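Side-chain contacts in phytase (Debaryomyces castellii, PDB 2GFI), which hydrolyses phosphate ester bonds of phytate (myo-inositol hexakisphosphate), releasing phosphate, as a 3-phytase of the histidine acid phosphatase family: residues 49-54 with 406-411; 85-90 with 108-113; 253-258 with 269-274; 387-390 with 395-398. All coordinates share one frame; numbering follows the deposited sequence.

Contact 1 of 4, residues 49-54 with 406-411; sequences FGISTD and PGFSCN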
loop_
_atom_site.group_PDB
_atom_site.type_symbol
_atom_site.label_atom_id
_atom_site.label_comp_id
_atom_site.label_asym_id
_atom_site.label_seq_id
_atom_site.Cartn_x
_atom_site.Cartn_y
_atom_site.Cartn_z
ATOM N N PHE A 49 16.171 8.750 5.831
ATOM C CA PHE A 49 15.938 10.196 5.951
ATOM C C PHE A 49 15.403 10.806 4.684
ATOM O O PHE A 49 15.298 12.026 4.598
ATOM C CB PHE A 49 17.203 10.957 6.353
ATOM C CG PHE A 49 17.883 10.422 7.577
ATOM C CD1 PHE A 49 17.335 10.621 8.848
ATOM C CD2 PHE A 49 19.112 9.747 7.464
ATOM C CE1 PHE A 49 17.993 10.128 9.976
ATOM C CE2 PHE A 49 19.781 9.271 8.583
ATOM C CZ PHE A 49 19.224 9.459 9.842
ATOM N N GLY A 50 15.087 9.969 3.686
ATOM C CA GLY A 50 14.501 10.467 2.457
ATOM C C GLY A 50 15.529 10.731 1.390
ATOM O O GLY A 50 15.186 11.222 0.336
ATOM N N ILE A 51 16.794 10.392 1.667
ATOM C CA ILE A 51 17.889 10.598 0.740
ATOM C C ILE A 51 17.770 9.589 -0.339
ATOM O O ILE A 51 17.587 8.386 -0.083
ATOM C CB ILE A 51 19.245 10.493 1.441
ATOM C CG1 ILE A 51 19.338 11.550 2.551
ATOM C CG2 ILE A 51 20.342 10.743 0.466
ATOM C CD1 ILE A 51 20.375 11.239 3.548
ATOM N N SER A 52 17.827 10.058 -1.569
ATOM C CA SER A 52 17.720 9.125 -2.668
ATOM C C SER A 52 18.950 8.195 -2.650
ATOM O O SER A 52 20.097 8.625 -2.408
ATOM C CB SER A 52 17.513 9.892 -3.956
ATOM O OG SER A 52 18.013 9.130 -5.036
ATOM N N THR A 53 18.718 6.899 -2.844
ATOM C CA THR A 53 19.816 5.939 -2.687
ATOM C C THR A 53 20.500 5.779 -4.018
ATOM O O THR A 53 21.596 5.229 -4.059
ATOM C CB THR A 53 19.343 4.576 -2.176
ATOM O OG1 THR A 53 18.277 4.088 -3.009
ATOM C CG2 THR A 53 18.743 4.707 -0.788
ATOM N N ASP A 54 19.831 6.234 -5.089
ATOM C CA ASP A 54 20.447 6.393 -6.405
ATOM C C ASP A 54 21.794 7.091 -6.336
ATOM O O ASP A 54 21.992 8.006 -5.536
ATOM C CB ASP A 54 19.615 7.322 -7.275
ATOM C CG ASP A 54 18.315 6.719 -7.728
ATOM O OD1 ASP A 54 17.784 5.796 -7.089
ATOM O OD2 ASP A 54 17.742 7.146 -8.739
ATOM N N PRO A 406 27.790 15.501 -2.874
ATOM C CA PRO A 406 26.527 15.102 -3.520
ATOM C C PRO A 406 25.938 13.834 -2.877
ATOM O O PRO A 406 26.692 12.945 -2.487
ATOM C CB PRO A 406 26.945 14.807 -4.966
ATOM C CG PRO A 406 28.240 15.548 -5.135
ATOM C CD PRO A 406 28.929 15.486 -3.813
ATOM N N GLY A 407 24.616 13.775 -2.740
ATOM C CA GLY A 407 23.943 12.654 -2.074
ATOM C C GLY A 407 24.315 12.580 -0.597
ATOM O O GLY A 407 24.306 11.497 -0.022
ATOM N N PHE A 408 24.654 13.729 -0.002
ATOM C CA PHE A 408 25.117 13.843 1.398
ATOM C C PHE A 408 26.310 12.968 1.750
ATOM O O PHE A 408 26.400 12.381 2.845
ATOM C CB PHE A 408 23.967 13.657 2.392
ATOM C CG PHE A 408 22.889 14.661 2.219
ATOM C CD1 PHE A 408 23.068 15.978 2.668
ATOM C CD2 PHE A 408 21.693 14.308 1.608
ATOM C CE1 PHE A 408 22.050 16.937 2.490
ATOM C CE2 PHE A 408 20.661 15.235 1.441
ATOM C CZ PHE A 408 20.850 16.556 1.874
ATOM N N SER A 409 27.244 12.926 0.795
ATOM C CA SER A 409 28.422 12.099 0.877
ATOM C C SER A 409 29.610 12.868 1.460
ATOM O O SER A 409 29.575 14.085 1.637
ATOM C CB SER A 409 28.753 11.589 -0.522
ATOM O OG SER A 409 28.923 12.686 -1.412
ATOM N N CYS A 410 30.667 12.133 1.749
ATOM C CA CYS A 410 31.865 12.669 2.342
ATOM C C CYS A 410 33.019 12.606 1.325
ATOM O O CYS A 410 33.309 11.513 0.807
ATOM C CB CYS A 410 32.218 11.807 3.530
ATOM S SG CYS A 410 33.542 12.486 4.496
ATOM N N ASN A 411 33.657 13.751 1.034
ATOM C CA ASN A 411 34.848 13.750 0.176
ATOM C C ASN A 411 35.831 12.735 0.734
ATOM O O ASN A 411 36.088 12.708 1.934
ATOM C CB ASN A 411 35.516 15.136 0.142
ATOM C CG ASN A 411 36.503 15.294 -1.015
ATOM O OD1 ASN A 411 37.463 14.536 -1.148
ATOM N ND2 ASN A 411 36.269 16.297 -1.853
#
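Ile51, in the loop that leads to strand 59-69, packs against Phe408, which with Ser409 forms a G1 beta bulge just before the short strand 410-411. The loop reaches Ile51 by way of Phe49 and Gly50. The phi of Gly50 is positive (94°), and a side chain there would collide with the carbonyl O of Phe49. Both residues take part in the assembly rather than in this pair: Gly50 N bonds to Gln30 and Gly50 O to Asn277 of the second subunit, and the Phe49 ring meets Phe359 of that subunit. At Ile51 the chi1 of -60° sets CG1 beside the backbone N and CG2 beside the carbonyl carbon, and both branches are brought to the same ring corner. CG1 of Ile51 lies 3.7 Å from CD2 of Phe408, and the CD1 methyl of Ile51 reaches that CD2 at 3.9 Å. The two side chains cross obliquely, while Ile51 CG2 sits at the ring edge, in its plane. Ile281 of the second subunit packs on both Ile51 and Phe408, making this apolar pair part of the subunit interface. Further on, the backbone of Asp54 is linked to Gly407, just before the bulge, by a shared partner, because the guanidinium of Arg389 donates to both Asp54 O and Gly407 O. Phe408 stands on a positive phi of 55° that helps form the bulge, next to Gly407, whose phi is also positive. The CG2 methyl of Ile51 ends 4.1 Å from the carbonyl O of Gly407.

Contact 2 of 4, residues 85-90 with 108-113; sequences AVYEKL and YEYFVP
Chi1 values of 172° at Tyr87 and 178° at Tyr110 set each CG opposite its own backbone N, so that the Tyr87 ring leaves helix 77-91 to lie against the loop and the CB of Tyr110 comes over that ring. Helix 77-91 thus packs on the loop that follows it, in the histidine phosphatase domain, through a CH-pi contact. Tyr110 CB stands 3.7 Å from the centroid of the Tyr87 ring, almost on its normal. The two rings themselves are inclined obliquely, their planes at 50° and their centroids 5.6 Å apart. Tyr108 O lies at the edge of the Tyr87 ring, near its plane, and accepts from Tyr87 OH; the 2.5 Å separation is very short and its exact value doubtful. On the face that carries Tyr110 CB, Tyr110 N stands over the rim, 3.4 Å from Tyr87 CE1; CD2 of Tyr108 comes to CE1 of Tyr87 at 3.7 Å. On the helix side, Glu88 OE2 also lies at the edge of the Tyr87 ring, in plane, and is held by a salt bridge to Lys84. Tyr258 of helix 249-266 packs against both Tyr87 and Tyr108, seating the contact on that helix. A water bridges the loop backbone and the phenol: it accepts from Tyr110 N at 2.8 Å and donates, weakly, to Tyr87 OH at 3.4 Å.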
loop_
_atom_site.group_PDB
_atom_site.type_symbol
_atom_site.label_atom_id
_atom_site.label_comp_id
_atom_site.label_asym_id
_atom_site.label_seq_id
_atom_site.Cartn_x
_atom_site.Cartn_y
_atom_site.Cartn_z
ATOM N N ALA A 85 11.924 -25.745 25.208
ATOM C CA ALA A 85 11.585 -25.782 26.640
ATOM C C ALA A 85 10.327 -24.963 27.023
ATOM O O ALA A 85 9.477 -25.437 27.785
ATOM C CB ALA A 85 12.810 -25.389 27.515
ATOM N N VAL A 86 10.192 -23.748 26.499
ATOM C CA VAL A 86 8.985 -22.970 26.761
ATOM C C VAL A 86 7.796 -23.642 26.117
ATOM O O VAL A 86 6.741 -23.752 26.737
ATOM C CB VAL A 86 9.080 -21.473 26.313
ATOM C CG1 VAL A 86 7.805 -20.699 26.762
ATOM C CG2 VAL A 86 10.278 -20.803 26.958
ATOM N N TYR A 87 7.947 -24.091 24.875
ATOM C CA TYR A 87 6.869 -24.765 24.188
ATOM C C TYR A 87 6.356 -25.948 25.028
ATOM O O TYR A 87 5.147 -26.166 25.130
ATOM C CB TYR A 87 7.350 -25.259 22.817
ATOM C CG TYR A 87 6.347 -26.156 22.091
ATOM C CD1 TYR A 87 5.345 -25.610 21.267
ATOM C CD2 TYR A 87 6.427 -27.556 22.207
ATOM C CE1 TYR A 87 4.432 -26.442 20.584
ATOM C CE2 TYR A 87 5.550 -28.386 21.544
ATOM C CZ TYR A 87 4.550 -27.822 20.745
ATOM O OH TYR A 87 3.696 -28.666 20.111
ATOM N N GLU A 88 7.298 -26.722 25.592
ATOM C CA GLU A 88 7.003 -27.910 26.372
ATOM C C GLU A 88 6.332 -27.544 27.703
ATOM O O GLU A 88 5.375 -28.213 28.087
ATOM C CB GLU A 88 8.265 -28.762 26.579
ATOM C CG GLU A 88 8.688 -29.612 25.370
ATOM C CD GLU A 88 7.547 -30.444 24.745
ATOM O OE1 GLU A 88 6.581 -30.844 25.445
ATOM O OE2 GLU A 88 7.602 -30.737 23.521
ATOM N N LYS A 89 6.819 -26.490 28.381
ATOM C CA LYS A 89 6.124 -25.939 29.552
ATOM C C LYS A 89 4.683 -25.575 29.200
ATOM O O LYS A 89 3.773 -25.930 29.938
ATOM C CB LYS A 89 6.847 -24.727 30.150
ATOM C CG LYS A 89 8.063 -25.118 30.959
ATOM C CD LYS A 89 8.913 -23.951 31.452
ATOM C CE LYS A 89 8.309 -23.308 32.703
ATOM N NZ LYS A 89 9.302 -22.401 33.360
ATOM N N LEU A 90 4.472 -24.918 28.052
ATOM C CA LEU A 90 3.125 -24.531 27.652
ATOM C C LEU A 90 2.285 -25.750 27.354
ATOM O O LEU A 90 1.149 -25.837 27.803
ATOM C CB LEU A 90 3.129 -23.587 26.443
ATOM C CG LEU A 90 3.777 -22.228 26.678
ATOM C CD1 LEU A 90 3.957 -21.521 25.389
ATOM C CD2 LEU A 90 2.967 -21.407 27.651
ATOM N N TYR A 108 -0.847 -27.306 17.975
ATOM C CA TYR A 108 0.150 -26.327 17.705
ATOM C C TYR A 108 1.496 -27.038 17.777
ATOM O O TYR A 108 1.888 -27.546 18.822
ATOM C CB TYR A 108 0.024 -25.198 18.705
ATOM C CG TYR A 108 1.034 -24.107 18.550
ATOM C CD1 TYR A 108 1.064 -23.302 17.408
ATOM C CD2 TYR A 108 1.945 -23.846 19.568
ATOM C CE1 TYR A 108 1.994 -22.287 17.291
ATOM C CE2 TYR A 108 2.858 -22.825 19.462
ATOM C CZ TYR A 108 2.885 -22.056 18.324
ATOM O OH TYR A 108 3.806 -21.034 18.249
ATOM N N GLU A 109 2.163 -27.121 16.641
ATOM C CA GLU A 109 3.451 -27.760 16.586
ATOM C C GLU A 109 4.554 -26.781 16.964
ATOM O O GLU A 109 4.427 -25.581 16.784
ATOM C CB GLU A 109 3.683 -28.301 15.191
ATOM C CG GLU A 109 2.718 -29.411 14.809
ATOM C CD GLU A 109 3.039 -30.008 13.441
ATOM O OE1 GLU A 109 3.265 -29.261 12.448
ATOM O OE2 GLU A 109 3.078 -31.251 13.346
ATOM N N TYR A 110 5.636 -27.299 17.522
ATOM C CA TYR A 110 6.818 -26.495 17.701
ATOM C C TYR A 110 7.387 -26.211 16.299
ATOM O O TYR A 110 7.383 -27.109 15.448
ATOM C CB TYR A 110 7.825 -27.223 18.559
ATOM C CG TYR A 110 9.071 -26.414 18.718
ATOM C CD1 TYR A 110 9.011 -25.126 19.216
ATOM C CD2 TYR A 110 10.321 -26.930 18.360
ATOM C CE1 TYR A 110 10.169 -24.354 19.341
ATOM C CE2 TYR A 110 11.495 -26.158 18.507
ATOM C CZ TYR A 110 11.399 -24.877 18.984
ATOM O OH TYR A 110 12.513 -24.083 19.119
ATOM N N PHE A 111 7.850 -24.976 16.052
ATOM C CA PHE A 111 8.136 -24.562 14.675
ATOM C C PHE A 111 9.456 -25.075 14.075
ATOM O O PHE A 111 9.674 -25.016 12.872
ATOM C CB PHE A 111 8.029 -23.063 14.541
ATOM C CG PHE A 111 9.090 -22.295 15.272
ATOM C CD1 PHE A 111 10.257 -21.916 14.628
ATOM C CD2 PHE A 111 8.892 -21.890 16.569
ATOM C CE1 PHE A 111 11.212 -21.154 15.279
ATOM C CE2 PHE A 111 9.844 -21.159 17.246
ATOM C CZ PHE A 111 11.004 -20.785 16.608
ATOM N N VAL A 112 10.349 -25.546 14.925
ATOM C CA VAL A 112 11.537 -26.200 14.454
ATOM C C VAL A 112 11.259 -27.706 14.481
ATOM O O VAL A 112 11.338 -28.338 15.542
ATOM C CB VAL A 112 12.768 -25.840 15.290
ATOM C CG1 VAL A 112 14.004 -26.363 14.618
ATOM C CG2 VAL A 112 12.864 -24.318 15.460
ATOM N N PRO A 113 10.960 -28.272 13.305
ATOM C CA PRO A 113 10.570 -29.683 13.225
ATOM C C PRO A 113 11.788 -30.548 13.546
ATOM O O PRO A 113 11.721 -31.506 14.348
ATOM C CB PRO A 113 10.143 -29.856 11.753
ATOM C CG PRO A 113 10.874 -28.744 10.969
ATOM C CD PRO A 113 11.070 -27.631 11.973
HETATM O O HOH W 1 5.714 -30.115 17.801
#

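Contact 3 of 4, residues 253-258 with 269-274; sequences SNLFGY and SPMCDI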
loop_
_atom_site.group_PDB
_atom_site.type_symbol
_atom_site.label_atom_id
_atom_site.label_comp_id
_atom_site.label_asym_id
_atom_site.label_seq_id
_atom_site.Cartn_x
_atom_site.Cartn_y
_atom_site.Cartn_z
ATOM N N SER A 253 9.825 -13.604 28.197
ATOM C CA SER A 253 10.851 -12.875 27.495
ATOM C C SER A 253 11.356 -13.613 26.246
ATOM O O SER A 253 11.627 -13.003 25.238
ATOM C CB SER A 253 12.005 -12.635 28.427
ATOM O OG SER A 253 12.941 -11.811 27.766
ATOM N N ASN A 254 11.444 -14.937 26.333
ATOM C CA ASN A 254 11.839 -15.798 25.232
ATOM C C ASN A 254 10.769 -15.959 24.173
ATOM O O ASN A 254 11.026 -16.341 23.037
ATOM C CB ASN A 254 12.245 -17.162 25.803
ATOM C CG ASN A 254 13.621 -17.125 26.414
ATOM O OD1 ASN A 254 13.919 -17.820 27.392
ATOM N ND2 ASN A 254 14.472 -16.294 25.845
ATOM N N LEU A 255 9.552 -15.605 24.512
ATOM C CA LEU A 255 8.484 -15.789 23.569
ATOM C C LEU A 255 8.537 -14.696 22.504
ATOM O O LEU A 255 7.992 -14.862 21.412
ATOM C CB LEU A 255 7.139 -15.849 24.293
ATOM C CG LEU A 255 6.847 -17.086 25.114
ATOM C CD1 LEU A 255 5.409 -16.982 25.754
ATOM C CD2 LEU A 255 6.983 -18.298 24.223
ATOM N N PHE A 256 9.200 -13.584 22.825
ATOM C CA PHE A 256 9.509 -12.562 21.792
ATOM C C PHE A 256 10.393 -13.099 20.709
ATOM O O PHE A 256 10.052 -12.953 19.539
ATOM C CB PHE A 256 10.144 -11.289 22.362
ATOM C CG PHE A 256 9.219 -10.482 23.168
ATOM C CD1 PHE A 256 8.339 -9.597 22.553
ATOM C CD2 PHE A 256 9.211 -10.603 24.563
ATOM C CE1 PHE A 256 7.461 -8.823 23.336
ATOM C CE2 PHE A 256 8.361 -9.854 25.341
ATOM C CZ PHE A 256 7.477 -8.952 24.730
ATOM N N GLY A 257 11.507 -13.733 21.082
ATOM C CA GLY A 257 12.368 -14.400 20.092
ATOM C C GLY A 257 11.615 -15.533 19.386
ATOM O O GLY A 257 11.740 -15.750 18.171
ATOM N N TYR A 258 10.822 -16.269 20.140
ATOM C CA TYR A 258 10.048 -17.355 19.581
ATOM C C TYR A 258 9.163 -16.792 18.454
ATOM O O TYR A 258 9.124 -17.334 17.354
ATOM C CB TYR A 258 9.212 -17.954 20.730
ATOM C CG TYR A 258 8.517 -19.257 20.430
ATOM C CD1 TYR A 258 8.780 -20.409 21.203
ATOM C CD2 TYR A 258 7.568 -19.353 19.395
ATOM C CE1 TYR A 258 8.124 -21.605 20.957
ATOM C CE2 TYR A 258 6.913 -20.532 19.151
ATOM C CZ TYR A 258 7.192 -21.661 19.932
ATOM O OH TYR A 258 6.542 -22.851 19.652
ATOM N N SER A 269 3.424 -16.016 12.963
ATOM C CA SER A 269 3.515 -16.644 14.259
ATOM C C SER A 269 2.348 -16.236 15.132
ATOM O O SER A 269 2.213 -15.075 15.457
ATOM C CB SER A 269 4.796 -16.214 14.951
ATOM O OG SER A 269 4.830 -16.747 16.260
ATOM N N PRO A 270 1.547 -17.205 15.562
ATOM C CA PRO A 270 0.550 -16.945 16.588
ATOM C C PRO A 270 1.188 -16.382 17.851
ATOM O O PRO A 270 0.559 -15.667 18.571
ATOM C CB PRO A 270 -0.041 -18.334 16.864
ATOM C CG PRO A 270 0.923 -19.282 16.325
ATOM C CD PRO A 270 1.555 -18.621 15.126
ATOM N N MET A 271 2.451 -16.663 18.084
ATOM C CA MET A 271 3.115 -16.254 19.307
ATOM C C MET A 271 3.350 -14.748 19.291
ATOM O O MET A 271 3.412 -14.103 20.358
ATOM C CB MET A 271 4.433 -17.035 19.420
ATOM C CG MET A 271 5.052 -17.015 20.764
ATOM S SD MET A 271 4.065 -17.829 22.006
ATOM C CE MET A 271 4.459 -19.579 21.731
ATOM N N CYS A 272 3.461 -14.188 18.073
ATOM C CA CYS A 272 3.522 -12.725 17.893
ATOM C C CYS A 272 2.243 -12.031 18.359
ATOM O O CYS A 272 2.266 -10.803 18.626
ATOM C CB CYS A 272 3.760 -12.339 16.442
ATOM S SG CYS A 272 5.388 -12.819 15.893
ATOM N N ASP A 273 1.151 -12.796 18.445
ATOM C CA ASP A 273 -0.145 -12.174 18.805
ATOM C C ASP A 273 -0.399 -11.991 20.262
ATOM O O ASP A 273 -1.434 -11.470 20.624
ATOM C CB ASP A 273 -1.286 -12.982 18.253
ATOM C CG ASP A 273 -1.159 -13.165 16.811
ATOM O OD1 ASP A 273 -0.545 -12.271 16.161
ATOM O OD2 ASP A 273 -1.613 -14.159 16.239
ATOM N N ILE A 274 0.528 -12.416 21.101
ATOM C CA ILE A 274 0.242 -12.449 22.549
ATOM C C ILE A 274 0.724 -11.187 23.248
ATOM O O ILE A 274 0.463 -10.983 24.429
ATOM C CB ILE A 274 0.878 -13.708 23.177
ATOM C CG1 ILE A 274 2.398 -13.565 23.243
ATOM C CG2 ILE A 274 0.429 -14.971 22.410
ATOM C CD1 ILE A 274 3.095 -14.688 24.047
#
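Ser269 OG, 4.5 Å from Tyr258 O across the contact, is gripped by three groups: it accepts from Met271 N at 3.0 Å and, more weakly, from Cys272 N, and it also bonds to OE1 of Glu262 on helix 249-266. This probably helps fix the start of the 3-10 segment 270-273. The Met271 chain starts with CG anti to the backbone N (chi1 -164°) and then bends at chi2 and chi3, which folds the terminal methyl over one face of the Tyr258 ring. Its CE lies 3.8 Å from the ring centroid, 17° off the normal and shifted toward the rim, a CH-pi contact; SD is farther off and oblique. The sulfur instead touches Leu255, 3.7 Å from its CD2, while the two side chains cross at a slant. Leu255 uses its other branch on Ile274, with CD1 to CD1 at 3.7 Å and the chains nearly perpendicular. If Met271 gave way to an alanine, SD and CE would be gone, and a gap would probably open between Leu255 and the Tyr258 ring, whose face would lose its methyl cover. Tyr87 and Phe111 also meet the Tyr258 ring, and the Cys259-Cys272 disulfide ties the turn covalently to the same helix. The whole is a helix followed by an ST turn leading into a 3-10 turn that folds back on the helix, joined by a Met-aromatic contact.

Contact 4 of 4, residues 387-390 with 395-398; sequences YVRY and AVIP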
loop_
_atom_site.group_PDB
_atom_site.type_symbol
_atom_site.label_atom_id
_atom_site.label_comp_id
_atom_site.label_asym_id
_atom_site.label_seq_id
_atom_site.Cartn_x
_atom_site.Cartn_y
_atom_site.Cartn_z
ATOM N N TYR A 387 33.757 10.837 -3.585
ATOM C CA TYR A 387 32.874 10.901 -2.429
ATOM C C TYR A 387 32.543 9.505 -1.942
ATOM O O TYR A 387 32.475 8.552 -2.717
ATOM C CB TYR A 387 31.612 11.673 -2.772
ATOM C CG TYR A 387 31.937 13.096 -3.104
ATOM C CD1 TYR A 387 32.000 14.063 -2.106
ATOM C CD2 TYR A 387 32.231 13.468 -4.418
ATOM C CE1 TYR A 387 32.332 15.368 -2.414
ATOM C CE2 TYR A 387 32.550 14.757 -4.737
ATOM C CZ TYR A 387 32.614 15.700 -3.741
ATOM O OH TYR A 387 32.943 16.987 -4.064
ATOM N N VAL A 388 32.352 9.418 -0.637
ATOM C CA VAL A 388 32.046 8.178 0.035
ATOM C C VAL A 388 30.739 8.397 0.819
ATOM O O VAL A 388 30.516 9.460 1.369
ATOM C CB VAL A 388 33.246 7.793 0.948
ATOM C CG1 VAL A 388 32.884 6.727 1.899
ATOM C CG2 VAL A 388 34.426 7.308 0.079
ATOM N N ARG A 389 29.855 7.412 0.836
ATOM C CA ARG A 389 28.736 7.484 1.764
ATOM C C ARG A 389 28.285 6.088 2.153
ATOM O O ARG A 389 28.589 5.107 1.470
ATOM C CB ARG A 389 27.565 8.302 1.186
ATOM C CG ARG A 389 26.815 7.600 0.095
ATOM C CD ARG A 389 25.586 8.349 -0.338
ATOM N NE ARG A 389 24.958 7.674 -1.449
ATOM C CZ ARG A 389 23.933 8.170 -2.119
ATOM N NH1 ARG A 389 23.449 9.375 -1.782
ATOM N NH2 ARG A 389 23.408 7.481 -3.140
ATOM N N TYR A 390 27.553 6.029 3.260
ATOM C CA TYR A 390 27.009 4.791 3.789
ATOM C C TYR A 390 25.532 4.608 3.458
ATOM O O TYR A 390 24.750 5.538 3.599
ATOM C CB TYR A 390 27.148 4.813 5.291
ATOM C CG TYR A 390 28.527 4.482 5.755
ATOM C CD1 TYR A 390 28.873 3.157 6.058
ATOM C CD2 TYR A 390 29.505 5.483 5.888
ATOM C CE1 TYR A 390 30.137 2.849 6.497
ATOM C CE2 TYR A 390 30.795 5.168 6.328
ATOM C CZ TYR A 390 31.094 3.858 6.614
ATOM O OH TYR A 390 32.356 3.535 7.047
ATOM N N ALA A 395 19.129 2.720 3.387
ATOM C CA ALA A 395 18.967 4.130 3.681
ATOM C C ALA A 395 20.330 4.792 3.674
ATOM O O ALA A 395 21.259 4.248 4.241
ATOM C CB ALA A 395 18.324 4.311 5.052
ATOM N N VAL A 396 20.463 5.959 3.041
ATOM C CA VAL A 396 21.726 6.672 3.138
ATOM C C VAL A 396 21.759 7.193 4.538
ATOM O O VAL A 396 20.789 7.800 4.994
ATOM C CB VAL A 396 21.853 7.844 2.138
ATOM C CG1 VAL A 396 23.140 8.639 2.416
ATOM C CG2 VAL A 396 21.755 7.346 0.664
ATOM N N ILE A 397 22.855 6.926 5.233
ATOM C CA ILE A 397 23.108 7.511 6.552
ATOM C C ILE A 397 24.317 8.418 6.452
ATOM O O ILE A 397 25.447 7.928 6.474
ATOM C CB ILE A 397 23.333 6.404 7.621
ATOM C CG1 ILE A 397 22.216 5.334 7.560
ATOM C CG2 ILE A 397 23.514 7.015 9.019
ATOM C CD1 ILE A 397 20.784 5.802 7.951
ATOM N N PRO A 398 24.109 9.729 6.312
ATOM C CA PRO A 398 25.231 10.634 6.208
ATOM C C PRO A 398 26.117 10.628 7.472
ATOM O O PRO A 398 25.633 10.382 8.583
ATOM C CB PRO A 398 24.568 12.002 5.988
ATOM C CG PRO A 398 23.216 11.675 5.376
ATOM C CD PRO A 398 22.816 10.443 6.196
HETATM O O HOH W 2 27.489 8.400 4.778
#
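Segment 387-390 of strand 385-392 and strand 395-397 form a beta hairpin but run at 117°, their short axes 5.9 Å apart at closest. Ile397 N donates to Tyr390 O at 2.9 Å with an N-H...O angle of 160°, and Val396 CA adds a C-H...O contact at 3.3 Å to the same Tyr390 O. A water joins the strands next to it, accepting from Tyr390 N at 2.8 Å and donating to Ile397 O at 2.7 Å, and its oxygen lies at the edge of the Tyr390 ring. Arg389 sets its CG between the backbone N and the carbonyl carbon (chi1 73°), then runs extended to NE and crosses Val396 at about a right angle. Val396 CG2 lies over one face of the guanidinium, offset to the rim and 3.6 Å from CZ, and CG1 touches Arg389 CD. With a leucine in place of Arg389, Glu378 would probably lose its salt-bridge mate and the carbonyls of Asp54 and Gly407 this donor. Strand 385-392 also pairs with strands 374-382 and 410-411, and Val388 and Tyr390 pack on helix 302-318, with Tyr390 OH bonded to Tyr415 of helix 412-423.

Overall arrangement
The four contacts fall into two pairs on opposite sides of the chain's centre. Contacts 1 and 4, with centres about 6 Å apart, touch at the edge of the mixed sheet, where strand 410-411 neighbours strand 385-392. Contacts 2 and 3, about 11 Å apart between centres, touch where the 108-113 loop meets helix 249-266, within the histidine phosphatase domain. Along the chain, contacts 2, 3 and 4 follow in that order inside the long loop closed by contact 1. The centres of contacts 1 and 2 are about 46 Å apart. Contacts 1 and 4 also reach the second subunit, contact 3 the third, while all four lie away from the predicted active-site residues.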